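Local coordinates for protein salmonella typhimurium DB7155 bacteriophage DET7 tailspike (Bacteriophage, PDB 2V5I) that binds and probably cleaves the O-antigen polysaccharide of its Salmonella host, acting as the receptor-binding tailspike of the phage, at residues 202-207 and 215-220; 275-280 and 288-293; 111-116 and 142-147; 98-103 and 136-141. All coordinates share one frame; numbering follows the deposited sequence.

Interaction 1. Residues 202-207 and 215-220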
loop_
_atom_site.group_PDB
_atom_site.type_symbol
_atom_site.label_atom_id
_atom_site.label_comp_id
_atom_site.label_asym_id
_atom_site.label_seq_id
_atom_site.Cartn_x
_atom_site.Cartn_y
_atom_site.Cartn_z
ATOM N N ILE A 202 15.365 -11.285 18.472
ATOM C CA ILE A 202 14.149 -11.761 19.124
ATOM C C ILE A 202 13.800 -13.122 18.530
ATOM O O ILE A 202 13.682 -13.222 17.330
ATOM C CB ILE A 202 12.977 -10.779 18.903
ATOM C CG1 ILE A 202 13.390 -9.342 19.360
ATOM C CG2 ILE A 202 11.722 -11.280 19.628
ATOM C CD1 ILE A 202 12.509 -8.200 18.861
ATOM N N THR A 203 13.634 -14.130 19.388
ATOM C CA THR A 203 13.395 -15.493 18.935
ATOM C C THR A 203 12.260 -16.131 19.734
ATOM O O THR A 203 12.215 -16.016 20.944
ATOM C CB THR A 203 14.672 -16.360 19.213
ATOM O OG1 THR A 203 15.789 -15.815 18.521
ATOM C CG2 THR A 203 14.448 -17.810 18.805
ATOM N N PHE A 204 11.297 -16.704 19.021
ATOM C CA PHE A 204 10.306 -17.576 19.628
ATOM C C PHE A 204 10.618 -18.999 19.199
ATOM O O PHE A 204 10.423 -19.348 18.029
ATOM C CB PHE A 204 8.903 -17.150 19.125
ATOM C CG PHE A 204 8.456 -15.833 19.637
ATOM C CD1 PHE A 204 8.050 -15.685 20.918
ATOM C CD2 PHE A 204 8.530 -14.669 18.818
ATOM C CE1 PHE A 204 7.626 -14.392 21.411
ATOM C CE2 PHE A 204 8.090 -13.447 19.325
ATOM C CZ PHE A 204 7.703 -13.319 20.599
ATOM N N GLU A 205 11.068 -19.811 20.167
ATOM C CA GLU A 205 11.516 -21.167 19.930
ATOM C C GLU A 205 10.497 -22.121 20.591
ATOM O O GLU A 205 10.336 -22.111 21.818
ATOM C CB GLU A 205 12.882 -21.320 20.582
ATOM C CG GLU A 205 13.455 -22.711 20.453
ATOM C CD GLU A 205 13.093 -23.608 21.657
ATOM O OE1 GLU A 205 13.588 -23.386 22.812
ATOM O OE2 GLU A 205 12.319 -24.576 21.479
ATOM N N ASN A 206 9.750 -22.867 19.756
ATOM C CA ASN A 206 8.773 -23.825 20.228
ATOM C C ASN A 206 9.021 -25.244 19.684
ATOM O O ASN A 206 8.114 -25.910 19.181
ATOM C CB ASN A 206 7.356 -23.325 19.851
ATOM C CG ASN A 206 6.978 -22.086 20.615
ATOM O OD1 ASN A 206 7.325 -20.974 20.197
ATOM N ND2 ASN A 206 6.295 -22.251 21.723
ATOM N N LEU A 207 10.254 -25.700 19.791
ATOM C CA LEU A 207 10.656 -26.990 19.214
ATOM C C LEU A 207 9.963 -28.176 19.900
ATOM O O LEU A 207 9.770 -29.227 19.253
ATOM C CB LEU A 207 12.188 -27.153 19.296
ATOM C CG LEU A 207 12.990 -26.208 18.376
ATOM C CD1 LEU A 207 14.467 -26.338 18.625
ATOM C CD2 LEU A 207 12.692 -26.523 16.931
ATOM N N ASN A 215 2.425 -15.563 19.143
ATOM C CA ASN A 215 3.672 -14.867 19.486
ATOM C C ASN A 215 4.003 -13.841 18.401
ATOM O O ASN A 215 4.020 -14.184 17.201
ATOM C CB ASN A 215 4.845 -15.890 19.559
ATOM C CG ASN A 215 4.688 -16.885 20.718
ATOM O OD1 ASN A 215 4.171 -16.530 21.779
ATOM N ND2 ASN A 215 5.118 -18.120 20.513
ATOM N N TYR A 216 4.243 -12.598 18.847
ATOM C CA TYR A 216 4.459 -11.492 17.928
ATOM C C TYR A 216 5.579 -10.583 18.324
ATOM O O TYR A 216 5.890 -10.441 19.518
ATOM C CB TYR A 216 3.251 -10.539 17.926
ATOM C CG TYR A 216 1.960 -11.000 17.343
ATOM C CD1 TYR A 216 1.073 -11.706 18.121
ATOM C CD2 TYR A 216 1.660 -10.734 16.036
ATOM C CE1 TYR A 216 -0.195 -12.131 17.586
ATOM C CE2 TYR A 216 0.401 -11.173 15.475
ATOM C CZ TYR A 216 -0.479 -11.862 16.295
ATOM O OH TYR A 216 -1.713 -12.257 15.742
ATOM N N VAL A 217 6.090 -9.862 17.304
ATOM C CA VAL A 217 6.918 -8.662 17.447
ATOM C C VAL A 217 6.119 -7.570 16.742
ATOM O O VAL A 217 5.696 -7.741 15.595
ATOM C CB VAL A 217 8.353 -8.806 16.865
ATOM C CG1 VAL A 217 9.138 -7.584 17.217
ATOM C CG2 VAL A 217 9.013 -10.113 17.424
ATOM N N ILE A 218 5.744 -6.535 17.522
ATOM C CA ILE A 218 4.883 -5.440 17.047
ATOM C C ILE A 218 5.608 -4.093 17.257
ATOM O O ILE A 218 5.938 -3.747 18.391
ATOM C CB ILE A 218 3.501 -5.443 17.630
ATOM C CG1 ILE A 218 2.841 -6.811 17.418
ATOM C CG2 ILE A 218 2.630 -4.401 16.927
ATOM C CD1 ILE A 218 1.502 -6.931 18.220
ATOM N N GLY A 219 5.844 -3.373 16.191
ATOM C CA GLY A 219 6.482 -2.089 16.257
ATOM C C GLY A 219 7.969 -2.129 16.590
ATOM O O GLY A 219 8.539 -3.197 16.823
ATOM N N GLY A 220 8.580 -0.974 16.516
ATOM C CA GLY A 220 9.947 -0.827 16.990
ATOM C C GLY A 220 10.985 -1.329 15.987
ATOM O O GLY A 220 10.685 -1.479 14.812
#

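Interaction 2. Residues 275-280 and 288-293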
loop_
_atom_site.group_PDB
_atom_site.type_symbol
_atom_site.label_atom_id
_atom_site.label_comp_id
_atom_site.label_asym_id
_atom_site.label_seq_id
_atom_site.Cartn_x
_atom_site.Cartn_y
_atom_site.Cartn_z
ATOM N N LEU A 275 1.853 -17.440 9.644
ATOM C CA LEU A 275 2.325 -16.272 10.405
ATOM C C LEU A 275 2.108 -15.019 9.549
ATOM O O LEU A 275 2.028 -15.115 8.321
ATOM C CB LEU A 275 3.837 -16.384 10.766
ATOM C CG LEU A 275 4.139 -17.572 11.728
ATOM C CD1 LEU A 275 5.649 -17.514 11.961
ATOM C CD2 LEU A 275 3.377 -17.461 13.023
ATOM N N GLN A 276 1.953 -13.872 10.207
ATOM C CA GLN A 276 1.933 -12.576 9.505
ATOM C C GLN A 276 3.281 -11.943 9.342
ATOM O O GLN A 276 4.112 -11.986 10.263
ATOM C CB GLN A 276 1.079 -11.609 10.340
ATOM C CG GLN A 276 -0.372 -12.024 10.481
ATOM C CD GLN A 276 -1.112 -11.000 11.280
ATOM O OE1 GLN A 276 -1.213 -9.856 10.810
ATOM N NE2 GLN A 276 -1.582 -11.351 12.486
ATOM N N PHE A 277 3.501 -11.299 8.190
ATOM C CA PHE A 277 4.664 -10.452 7.957
ATOM C C PHE A 277 4.109 -9.225 7.252
ATOM O O PHE A 277 3.817 -9.286 6.040
ATOM C CB PHE A 277 5.743 -11.168 7.147
ATOM C CG PHE A 277 6.321 -12.315 7.883
ATOM C CD1 PHE A 277 7.355 -12.108 8.769
ATOM C CD2 PHE A 277 5.808 -13.612 7.722
ATOM C CE1 PHE A 277 7.847 -13.199 9.522
ATOM C CE2 PHE A 277 6.287 -14.648 8.494
ATOM C CZ PHE A 277 7.291 -14.425 9.391
ATOM N N ARG A 278 3.775 -8.185 8.054
ATOM C CA ARG A 278 3.018 -7.039 7.532
ATOM C C ARG A 278 3.541 -5.707 8.057
ATOM O O ARG A 278 4.033 -5.609 9.173
ATOM C CB ARG A 278 1.516 -7.121 7.889
ATOM C CG ARG A 278 0.791 -8.333 7.345
ATOM C CD ARG A 278 -0.729 -8.145 7.418
ATOM N NE ARG A 278 -1.158 -8.015 8.801
ATOM C CZ ARG A 278 -1.618 -6.910 9.408
ATOM N NH1 ARG A 278 -1.752 -5.754 8.749
ATOM N NH2 ARG A 278 -1.923 -6.931 10.707
ATOM N N ASP A 279 3.494 -4.695 7.196
ATOM C CA ASP A 279 3.824 -3.328 7.580
ATOM C C ASP A 279 5.242 -3.223 8.168
ATOM O O ASP A 279 5.498 -2.417 9.058
ATOM C CB ASP A 279 2.795 -2.780 8.590
ATOM C CG ASP A 279 1.342 -2.804 8.127
ATOM O OD1 ASP A 279 1.008 -2.972 6.933
ATOM O OD2 ASP A 279 0.486 -2.582 9.045
ATOM N N SER A 280 6.168 -4.014 7.619
ATOM C CA SER A 280 7.520 -4.133 8.193
ATOM C C SER A 280 8.605 -3.846 7.153
ATOM O O SER A 280 8.355 -3.810 5.963
ATOM C CB SER A 280 7.718 -5.493 8.826
ATOM O OG SER A 280 6.821 -5.691 9.896
ATOM N N ASP A 288 19.098 -11.886 3.760
ATOM C CA ASP A 288 17.804 -11.594 3.127
ATOM C C ASP A 288 17.062 -10.516 3.926
ATOM O O ASP A 288 17.257 -10.422 5.151
ATOM C CB ASP A 288 16.921 -12.835 3.066
ATOM C CG ASP A 288 17.471 -13.929 2.160
ATOM O OD1 ASP A 288 18.592 -13.796 1.598
ATOM O OD2 ASP A 288 16.676 -14.901 1.988
ATOM N N GLY A 289 16.143 -9.783 3.295
ATOM C CA GLY A 289 15.289 -8.881 4.048
ATOM C C GLY A 289 14.313 -9.765 4.860
ATOM O O GLY A 289 14.249 -9.713 6.078
ATOM N N PHE A 290 13.463 -10.482 4.116
ATOM C CA PHE A 290 12.557 -11.474 4.723
ATOM C C PHE A 290 12.904 -12.850 4.122
ATOM O O PHE A 290 12.893 -12.994 2.891
ATOM C CB PHE A 290 11.105 -11.139 4.361
ATOM C CG PHE A 290 10.598 -9.870 4.981
ATOM C CD1 PHE A 290 10.990 -8.611 4.458
ATOM C CD2 PHE A 290 9.732 -9.868 6.033
ATOM C CE1 PHE A 290 10.523 -7.457 5.035
ATOM C CE2 PHE A 290 9.249 -8.655 6.607
ATOM C CZ PHE A 290 9.694 -7.482 6.098
ATOM N N ASP A 291 13.268 -13.814 4.984
ATOM C CA ASP A 291 13.598 -15.203 4.588
ATOM C C ASP A 291 12.489 -16.096 5.108
ATOM O O ASP A 291 12.527 -16.521 6.249
ATOM C CB ASP A 291 14.933 -15.630 5.225
ATOM C CG ASP A 291 15.331 -17.069 4.915
ATOM O OD1 ASP A 291 14.644 -17.761 4.123
ATOM O OD2 ASP A 291 16.337 -17.509 5.519
ATOM N N LEU A 292 11.492 -16.346 4.246
ATOM C CA LEU A 292 10.252 -16.995 4.635
ATOM C C LEU A 292 10.023 -18.433 4.158
ATOM O O LEU A 292 8.912 -18.959 4.234
ATOM C CB LEU A 292 9.033 -16.116 4.280
ATOM C CG LEU A 292 9.139 -14.628 4.687
ATOM C CD1 LEU A 292 7.891 -13.877 4.290
ATOM C CD2 LEU A 292 9.423 -14.485 6.151
ATOM N N GLY A 293 11.080 -19.050 3.698
ATOM C CA GLY A 293 11.018 -20.421 3.259
ATOM C C GLY A 293 10.877 -21.407 4.388
ATOM O O GLY A 293 11.153 -21.099 5.522
#

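Interaction 3. Residues 111-116 and 142-147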
loop_
_atom_site.group_PDB
_atom_site.type_symbol
_atom_site.label_atom_id
_atom_site.label_comp_id
_atom_site.label_asym_id
_atom_site.label_seq_id
_atom_site.Cartn_x
_atom_site.Cartn_y
_atom_site.Cartn_z
ATOM N N THR A 111 32.808 -5.908 0.352
ATOM C CA THR A 111 32.629 -7.332 0.029
ATOM C C THR A 111 33.932 -8.137 -0.063
ATOM O O THR A 111 33.894 -9.364 0.014
ATOM C CB THR A 111 31.838 -7.507 -1.285
ATOM O OG1 THR A 111 32.569 -6.890 -2.351
ATOM C CG2 THR A 111 30.448 -6.867 -1.149
ATOM N N ASP A 112 35.057 -7.440 -0.189
ATOM C CA ASP A 112 36.359 -8.098 -0.312
ATOM C C ASP A 112 36.832 -8.593 1.053
ATOM O O ASP A 112 36.901 -7.808 2.011
ATOM C CB ASP A 112 37.373 -7.135 -0.876
ATOM C CG ASP A 112 38.756 -7.738 -0.935
ATOM O OD1 ASP A 112 39.031 -8.476 -1.915
ATOM O OD2 ASP A 112 39.565 -7.498 0.002
ATOM N N ALA A 113 37.143 -9.879 1.137
ATOM C CA ALA A 113 37.501 -10.542 2.416
ATOM C C ALA A 113 38.603 -9.809 3.167
ATOM O O ALA A 113 38.486 -9.623 4.378
ATOM C CB ALA A 113 37.928 -11.963 2.185
ATOM N N ALA A 114 39.662 -9.374 2.477
ATOM C CA ALA A 114 40.752 -8.712 3.171
ATOM C C ALA A 114 40.329 -7.354 3.739
ATOM O O ALA A 114 40.740 -6.973 4.840
ATOM C CB ALA A 114 41.967 -8.562 2.255
ATOM N N LEU A 115 39.485 -6.639 2.992
ATOM C CA LEU A 115 38.969 -5.367 3.453
ATOM C C LEU A 115 37.999 -5.538 4.644
ATOM O O LEU A 115 37.986 -4.706 5.567
ATOM C CB LEU A 115 38.313 -4.585 2.309
ATOM C CG LEU A 115 39.296 -4.104 1.220
ATOM C CD1 LEU A 115 38.540 -3.374 0.180
ATOM C CD2 LEU A 115 40.389 -3.236 1.795
ATOM N N VAL A 116 37.187 -6.585 4.601
ATOM C CA VAL A 116 36.285 -6.906 5.731
ATOM C C VAL A 116 37.106 -7.293 6.975
ATOM O O VAL A 116 36.851 -6.803 8.069
ATOM C CB VAL A 116 35.294 -8.025 5.364
ATOM C CG1 VAL A 116 34.502 -8.491 6.580
ATOM C CG2 VAL A 116 34.356 -7.545 4.243
ATOM N N GLU A 142 37.556 -16.531 6.424
ATOM C CA GLU A 142 37.744 -17.513 7.451
ATOM C C GLU A 142 39.265 -17.669 7.774
ATOM O O GLU A 142 39.667 -17.745 8.952
ATOM C CB GLU A 142 37.139 -18.852 7.029
ATOM C CG GLU A 142 37.195 -19.905 8.113
ATOM C CD GLU A 142 36.573 -21.238 7.742
ATOM O OE1 GLU A 142 36.279 -21.463 6.552
ATOM O OE2 GLU A 142 36.327 -22.058 8.653
ATOM N N ALA A 143 40.086 -17.718 6.723
ATOM C CA ALA A 143 41.544 -17.840 6.901
ATOM C C ALA A 143 42.210 -16.604 7.479
ATOM O O ALA A 143 43.349 -16.693 7.958
ATOM C CB ALA A 143 42.200 -18.182 5.574
ATOM N N LEU A 144 41.547 -15.443 7.432
ATOM C CA LEU A 144 42.146 -14.193 7.877
ATOM C C LEU A 144 41.899 -13.842 9.340
ATOM O O LEU A 144 42.492 -12.881 9.852
ATOM C CB LEU A 144 41.618 -13.053 7.030
ATOM C CG LEU A 144 42.073 -13.130 5.574
ATOM C CD1 LEU A 144 41.491 -11.968 4.804
ATOM C CD2 LEU A 144 43.610 -13.126 5.479
ATOM N N LEU A 145 41.042 -14.604 10.009
ATOM C CA LEU A 145 40.691 -14.341 11.384
ATOM C C LEU A 145 41.239 -15.406 12.336
ATOM O O LEU A 145 41.225 -16.604 12.022
ATOM C CB LEU A 145 39.161 -14.272 11.537
ATOM C CG LEU A 145 38.468 -13.194 10.728
ATOM C CD1 LEU A 145 36.952 -13.293 10.916
ATOM C CD2 LEU A 145 38.955 -11.837 11.116
ATOM N N PRO A 146 41.676 -15.003 13.548
ATOM C CA PRO A 146 42.170 -16.002 14.496
ATOM C C PRO A 146 41.087 -16.849 15.139
ATOM O O PRO A 146 39.909 -16.473 15.162
ATOM C CB PRO A 146 42.923 -15.171 15.536
ATOM C CG PRO A 146 42.307 -13.839 15.470
ATOM C CD PRO A 146 41.678 -13.652 14.111
ATOM N N GLN A 147 41.459 -18.027 15.614
ATOM C CA GLN A 147 40.504 -18.984 16.149
ATOM C C GLN A 147 39.663 -18.415 17.306
ATOM O O GLN A 147 38.489 -18.718 17.428
ATOM C CB GLN A 147 41.207 -20.282 16.563
ATOM C CG GLN A 147 40.258 -21.443 16.756
ATOM C CD GLN A 147 39.561 -21.814 15.452
ATOM O OE1 GLN A 147 40.191 -21.926 14.394
ATOM N NE2 GLN A 147 38.246 -21.963 15.516
#

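Interaction 4. Residues 98-103 and 136-141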
loop_
_atom_site.group_PDB
_atom_site.type_symbol
_atom_site.label_atom_id
_atom_site.label_comp_id
_atom_site.label_asym_id
_atom_site.label_seq_id
_atom_site.Cartn_x
_atom_site.Cartn_y
_atom_site.Cartn_z
ATOM N N TRP A 98 35.004 -8.947 19.602
ATOM C CA TRP A 98 35.571 -8.574 18.325
ATOM C C TRP A 98 34.444 -8.658 17.280
ATOM O O TRP A 98 33.758 -9.676 17.164
ATOM C CB TRP A 98 36.665 -9.515 17.898
ATOM C CG TRP A 98 37.884 -9.415 18.779
ATOM C CD1 TRP A 98 38.174 -10.194 19.827
ATOM C CD2 TRP A 98 38.931 -8.462 18.658
ATOM N NE1 TRP A 98 39.396 -9.790 20.406
ATOM C CE2 TRP A 98 39.859 -8.721 19.709
ATOM C CE3 TRP A 98 39.182 -7.415 17.797
ATOM C CZ2 TRP A 98 41.003 -7.967 19.892
ATOM C CZ3 TRP A 98 40.354 -6.638 18.002
ATOM C CH2 TRP A 98 41.228 -6.928 19.033
ATOM N N VAL A 99 34.303 -7.603 16.500
ATOM C CA VAL A 99 33.267 -7.568 15.462
ATOM C C VAL A 99 33.836 -7.149 14.112
ATOM O O VAL A 99 34.852 -6.467 14.043
ATOM C CB VAL A 99 32.123 -6.598 15.853
ATOM C CG1 VAL A 99 31.472 -7.063 17.085
ATOM C CG2 VAL A 99 32.562 -5.167 15.925
ATOM N N ILE A 100 33.161 -7.575 13.032
ATOM C CA ILE A 100 33.387 -7.023 11.709
ATOM C C ILE A 100 32.314 -5.980 11.360
ATOM O O ILE A 100 31.280 -5.873 12.043
ATOM C CB ILE A 100 33.474 -8.108 10.604
ATOM C CG1 ILE A 100 32.183 -8.912 10.547
ATOM C CG2 ILE A 100 34.700 -8.972 10.799
ATOM C CD1 ILE A 100 31.990 -9.730 9.286
ATOM N N PHE A 101 32.671 -5.119 10.399
ATOM C CA PHE A 101 31.876 -3.979 10.012
ATOM C C PHE A 101 31.961 -3.779 8.500
ATOM O O PHE A 101 32.662 -2.877 8.005
ATOM C CB PHE A 101 32.331 -2.729 10.775
ATOM C CG PHE A 101 31.357 -1.608 10.772
ATOM C CD1 PHE A 101 30.309 -1.570 11.684
ATOM C CD2 PHE A 101 31.453 -0.579 9.860
ATOM C CE1 PHE A 101 29.413 -0.490 11.706
ATOM C CE2 PHE A 101 30.542 0.496 9.880
ATOM C CZ PHE A 101 29.540 0.529 10.808
ATOM N N PRO A 102 31.209 -4.630 7.730
ATOM C CA PRO A 102 31.348 -4.628 6.281
ATOM C C PRO A 102 30.627 -3.452 5.572
ATOM O O PRO A 102 29.976 -3.664 4.543
ATOM C CB PRO A 102 30.754 -5.989 5.876
ATOM C CG PRO A 102 29.701 -6.276 6.976
ATOM C CD PRO A 102 30.371 -5.736 8.225
ATOM N N TRP A 103 30.668 -2.269 6.169
ATOM C CA TRP A 103 30.153 -1.029 5.537
ATOM C C TRP A 103 31.225 0.032 5.618
ATOM O O TRP A 103 31.853 0.216 6.659
ATOM C CB TRP A 103 28.893 -0.534 6.252
ATOM C CG TRP A 103 27.796 -1.561 6.261
ATOM C CD1 TRP A 103 26.808 -1.779 5.315
ATOM C CD2 TRP A 103 27.554 -2.520 7.304
ATOM N NE1 TRP A 103 26.019 -2.814 5.712
ATOM C CE2 TRP A 103 26.467 -3.310 6.897
ATOM C CE3 TRP A 103 28.167 -2.786 8.519
ATOM C CZ2 TRP A 103 25.969 -4.343 7.686
ATOM C CZ3 TRP A 103 27.684 -3.821 9.311
ATOM C CH2 TRP A 103 26.612 -4.601 8.870
ATOM N N VAL A 136 31.052 -17.989 3.995
ATOM C CA VAL A 136 30.440 -18.130 2.667
ATOM C C VAL A 136 30.178 -16.779 2.002
ATOM O O VAL A 136 30.444 -16.542 0.826
ATOM C CB VAL A 136 29.079 -18.890 2.808
ATOM C CG1 VAL A 136 28.306 -18.902 1.511
ATOM C CG2 VAL A 136 29.263 -20.289 3.296
ATOM N N LYS A 137 29.688 -15.816 2.796
ATOM C CA LYS A 137 29.405 -14.499 2.292
ATOM C C LYS A 137 30.628 -13.724 1.834
ATOM O O LYS A 137 30.572 -12.961 0.866
ATOM C CB LYS A 137 28.603 -13.732 3.375
ATOM C CG LYS A 137 28.069 -12.410 3.016
ATOM C CD LYS A 137 26.997 -12.397 1.938
ATOM C CE LYS A 137 25.735 -13.193 2.213
ATOM N NZ LYS A 137 24.613 -12.755 1.284
ATOM N N PHE A 138 31.773 -13.909 2.521
ATOM C CA PHE A 138 32.999 -13.189 2.220
ATOM C C PHE A 138 34.100 -14.263 2.031
ATOM O O PHE A 138 34.868 -14.574 2.956
ATOM C CB PHE A 138 33.378 -12.219 3.355
ATOM C CG PHE A 138 32.264 -11.247 3.740
ATOM C CD1 PHE A 138 31.907 -10.193 2.914
ATOM C CD2 PHE A 138 31.581 -11.415 4.927
ATOM C CE1 PHE A 138 30.876 -9.293 3.265
ATOM C CE2 PHE A 138 30.545 -10.507 5.280
ATOM C CZ PHE A 138 30.216 -9.460 4.445
ATOM N N PRO A 139 34.106 -14.930 0.868
ATOM C CA PRO A 139 35.097 -16.010 0.714
ATOM C C PRO A 139 36.529 -15.534 0.899
ATOM O O PRO A 139 36.963 -14.549 0.292
ATOM C CB PRO A 139 34.889 -16.500 -0.717
ATOM C CG PRO A 139 33.595 -15.915 -1.175
ATOM C CD PRO A 139 33.191 -14.819 -0.278
ATOM N N GLY A 140 37.242 -16.275 1.745
ATOM C CA GLY A 140 38.607 -15.986 2.158
ATOM C C GLY A 140 38.708 -15.447 3.577
ATOM O O GLY A 140 39.805 -15.376 4.150
ATOM N N LEU A 141 37.581 -14.979 4.119
ATOM C CA LEU A 141 37.609 -14.316 5.421
ATOM C C LEU A 141 38.004 -15.287 6.534
ATOM O O LEU A 141 38.704 -14.896 7.493
ATOM C CB LEU A 141 36.234 -13.673 5.714
ATOM C CG LEU A 141 36.133 -12.964 7.052
ATOM C CD1 LEU A 141 37.070 -11.757 7.164
ATOM C CD2 LEU A 141 34.660 -12.586 7.325
#

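Interaction 1. Residues 202-207 and 215-220
Flat on one face of the Phe-204 ring lies the side chain of Asn-215. Its CB sits over the ring centre, 3.5 Å from the centroid and 14° off the normal, a CH-pi contact, and the amide beyond it runs nearly parallel to the ring, the two planes 6° apart. With chi1 at -66°, CG of Asn-215 stands beside its own backbone N and opposite the carbonyl carbon, which lays the amide over the CD1-CE1 side of the phenyl group. The ring atom CZ comes within 3.6 Å of the carbonyl O of Tyr-216, obliquely.

The apolar contacts continue along the strands. Methyl CG2 of Val-217 has two neighbours: CG2 of Ile-202 at 3.7 Å, the two side chains meeting tip to tip, and CE2 at the edge of the Phe-204 ring at 3.9 Å. The other methyl, CG1, meets CD1 of Ile-202 at 3.8 Å. Branched residues suit these buried positions because each offers two prongs to the interior of a beta-helix coil, where the axes of strands 202-205 and 216-218 come within 8.8 Å.

Polar groups meet at the far end, where OD1 of Asn-206 and ND2 of Asn-215 are 3.6 Å apart. Their hydrogen bonds go to neighbouring coils: both amides bond to Asn-235 and to the carbonyl O of Cys-183, and Asn-215 OD1 also accepts from Cys-186 N. Phe-204 likewise stacks on Phe-180. Dispersion thus joins the two strands within the coil, while the buried asparagines tie it to its neighbours.

Interaction 2. Residues 275-280 and 288-293
The Phe-277 ring carries methyl CD2 of Leu-292 over the centre of one face, 3.8 Å from the centroid and only 6° off the normal, an almost ideal CH-pi contact. The second methyl, CD1, lies 4.0 Å from Phe-277 CD2; leucine fits because its forked end covers both the middle and one side of the ring. At the edge of the Phe-290 ring, near its plane, are Phe-277 CD1 and the carbonyl O of Ser-280. Ring atom CZ of Phe-290 is 3.9 Å from Ser-280 CB.

Serine is small enough to let the phenyl rim in, and its hydroxyl turns back across the corner at Asp-279: with chi1 at -62°, OG lies beside the backbone N and donates to Arg-278 O at 2.9 Å. On the other side of strand 276-278, Arg-278 grips Gln-276 OE1 side-on, through NE at 2.7 Å and NH2 at 3.0 Å.

Both strands are walls of the parallel beta-helix, the rings and Leu-292 turned into its interior. Strand 276-278 lies between strands 244-246 and 323-330, while Phe-290 stacks on Phe-258 of the adjacent strand 258-260. Outside the coil, Gln-276 packs on Arg-221 and Arg-278 on Val-281, both of a second subunit.

Interaction 3. Residues 111-116 and 142-147
Ala-114 and Leu-144 bring the two segments together, their CA atoms 7.4 Å apart. Residues 113-116 form the first turn of a short helix, whereas 142-144 end a weakly bonded one, after which Leu-145 and Pro-146 run extended to the next helix. Asp-112 is the N-cap of the first: its OD2 accepts from Leu-115 N at 3.1 Å, and its carbonyl O takes Val-116 N at 2.9 Å. Aspartate suits this place, since its short carboxylate can bend back to an amide N-H in the first turn.

The contact itself is one leucine prong against two alanines. Methyl CD1 of Leu-144 comes 3.7 Å from Ala-114 CA and 3.8 Å from Ala-113 O, so much of the touching is with backbone. The two alanine CB atoms are farther off, that of Ala-113 at 4.4 Å and that of Ala-114 at 4.3 Å. Such small residues let the leucine reach the helix surface, and the patch is mostly at the solvent boundary.

Next along its helix, Val-116 packs on Phe-138, while Leu-145 rests on Trp-135 of helix 132-137 and on Pro-130. The contact thus joins helices 113-117 and 141-144, with helix 132-137 beside the latter.

Interaction 4. Residues 98-103 and 136-141
Phe-138 pushes its far end into the bend made by Ile-100 and Pro-102. The leading atom is CZ, which meets Pro-102 CB at 3.8 Å and CG at 4.1 Å; the two side chains cross at about a right angle, and the proline approaches the phenyl ring obliquely. Proline suits this wall because its closed ring is a compact, rigid block whose CB and CG present an apolar surface. With chi1 at -54°, CG of Phe-138 lies opposite its carbonyl carbon and beside its N, which directs the ring across to the other segment.

Next to this, Ile-100 lays its CD1 methyl over the mouth of the gap between ring and leucine. The methyl lies 4.3 Å from Phe-138 CE2 and 4.4 Å from Leu-141 CD2. At chi1 60°, CG1 of Ile-100 stands beside both its backbone N and its carbonyl carbon, and carries CD1 toward the gap. These contacts are looser than the proline's.

The gap owes its form to a type II beta turn, Phe-138 to Leu-141, closed by Leu-141 N donating to Phe-138 O at 3.0 Å. Gly-140 supplies its positive phi of 106°, and the turn sets Phe-138 and Leu-141 on the same side, toward residues 98-103. All this belongs to a region inserted between strands 85-92 and 156-161 of the parallel beta-helix.

Val-116 of helix 113-117 packs on Ile-100, and Tyr-128 touches both Ile-100 and Phe-138. From the residue before, Lys-137 CG lies over one face of the Phe-138 ring, toward its rim, while Lys-137 NZ bonds to Val-286 O.

How the interactions relate
The four contacts fall into two pairs. Interactions 4 and 3 come first along the chain, their segments alternating, with centres 6 Å apart; they share the inserted region between strands 85-92 and 156-161, where CB of Ala-113 lies 3.3 Å from O of Pro-139. Interactions 1 and 2 follow in series inside the beta-helix, centres 12 Å apart, each joining two strand faces across a coil; Tyr-216 OH and Gln-276 NE2 pack at 3.4 Å. The pairs are separate: interactions 2 and 4 approach to about 6 Å between nearest atoms, without touching. The tailspike thus combines a stacked, repetitive core with a compact side excursion having its own apolar centre.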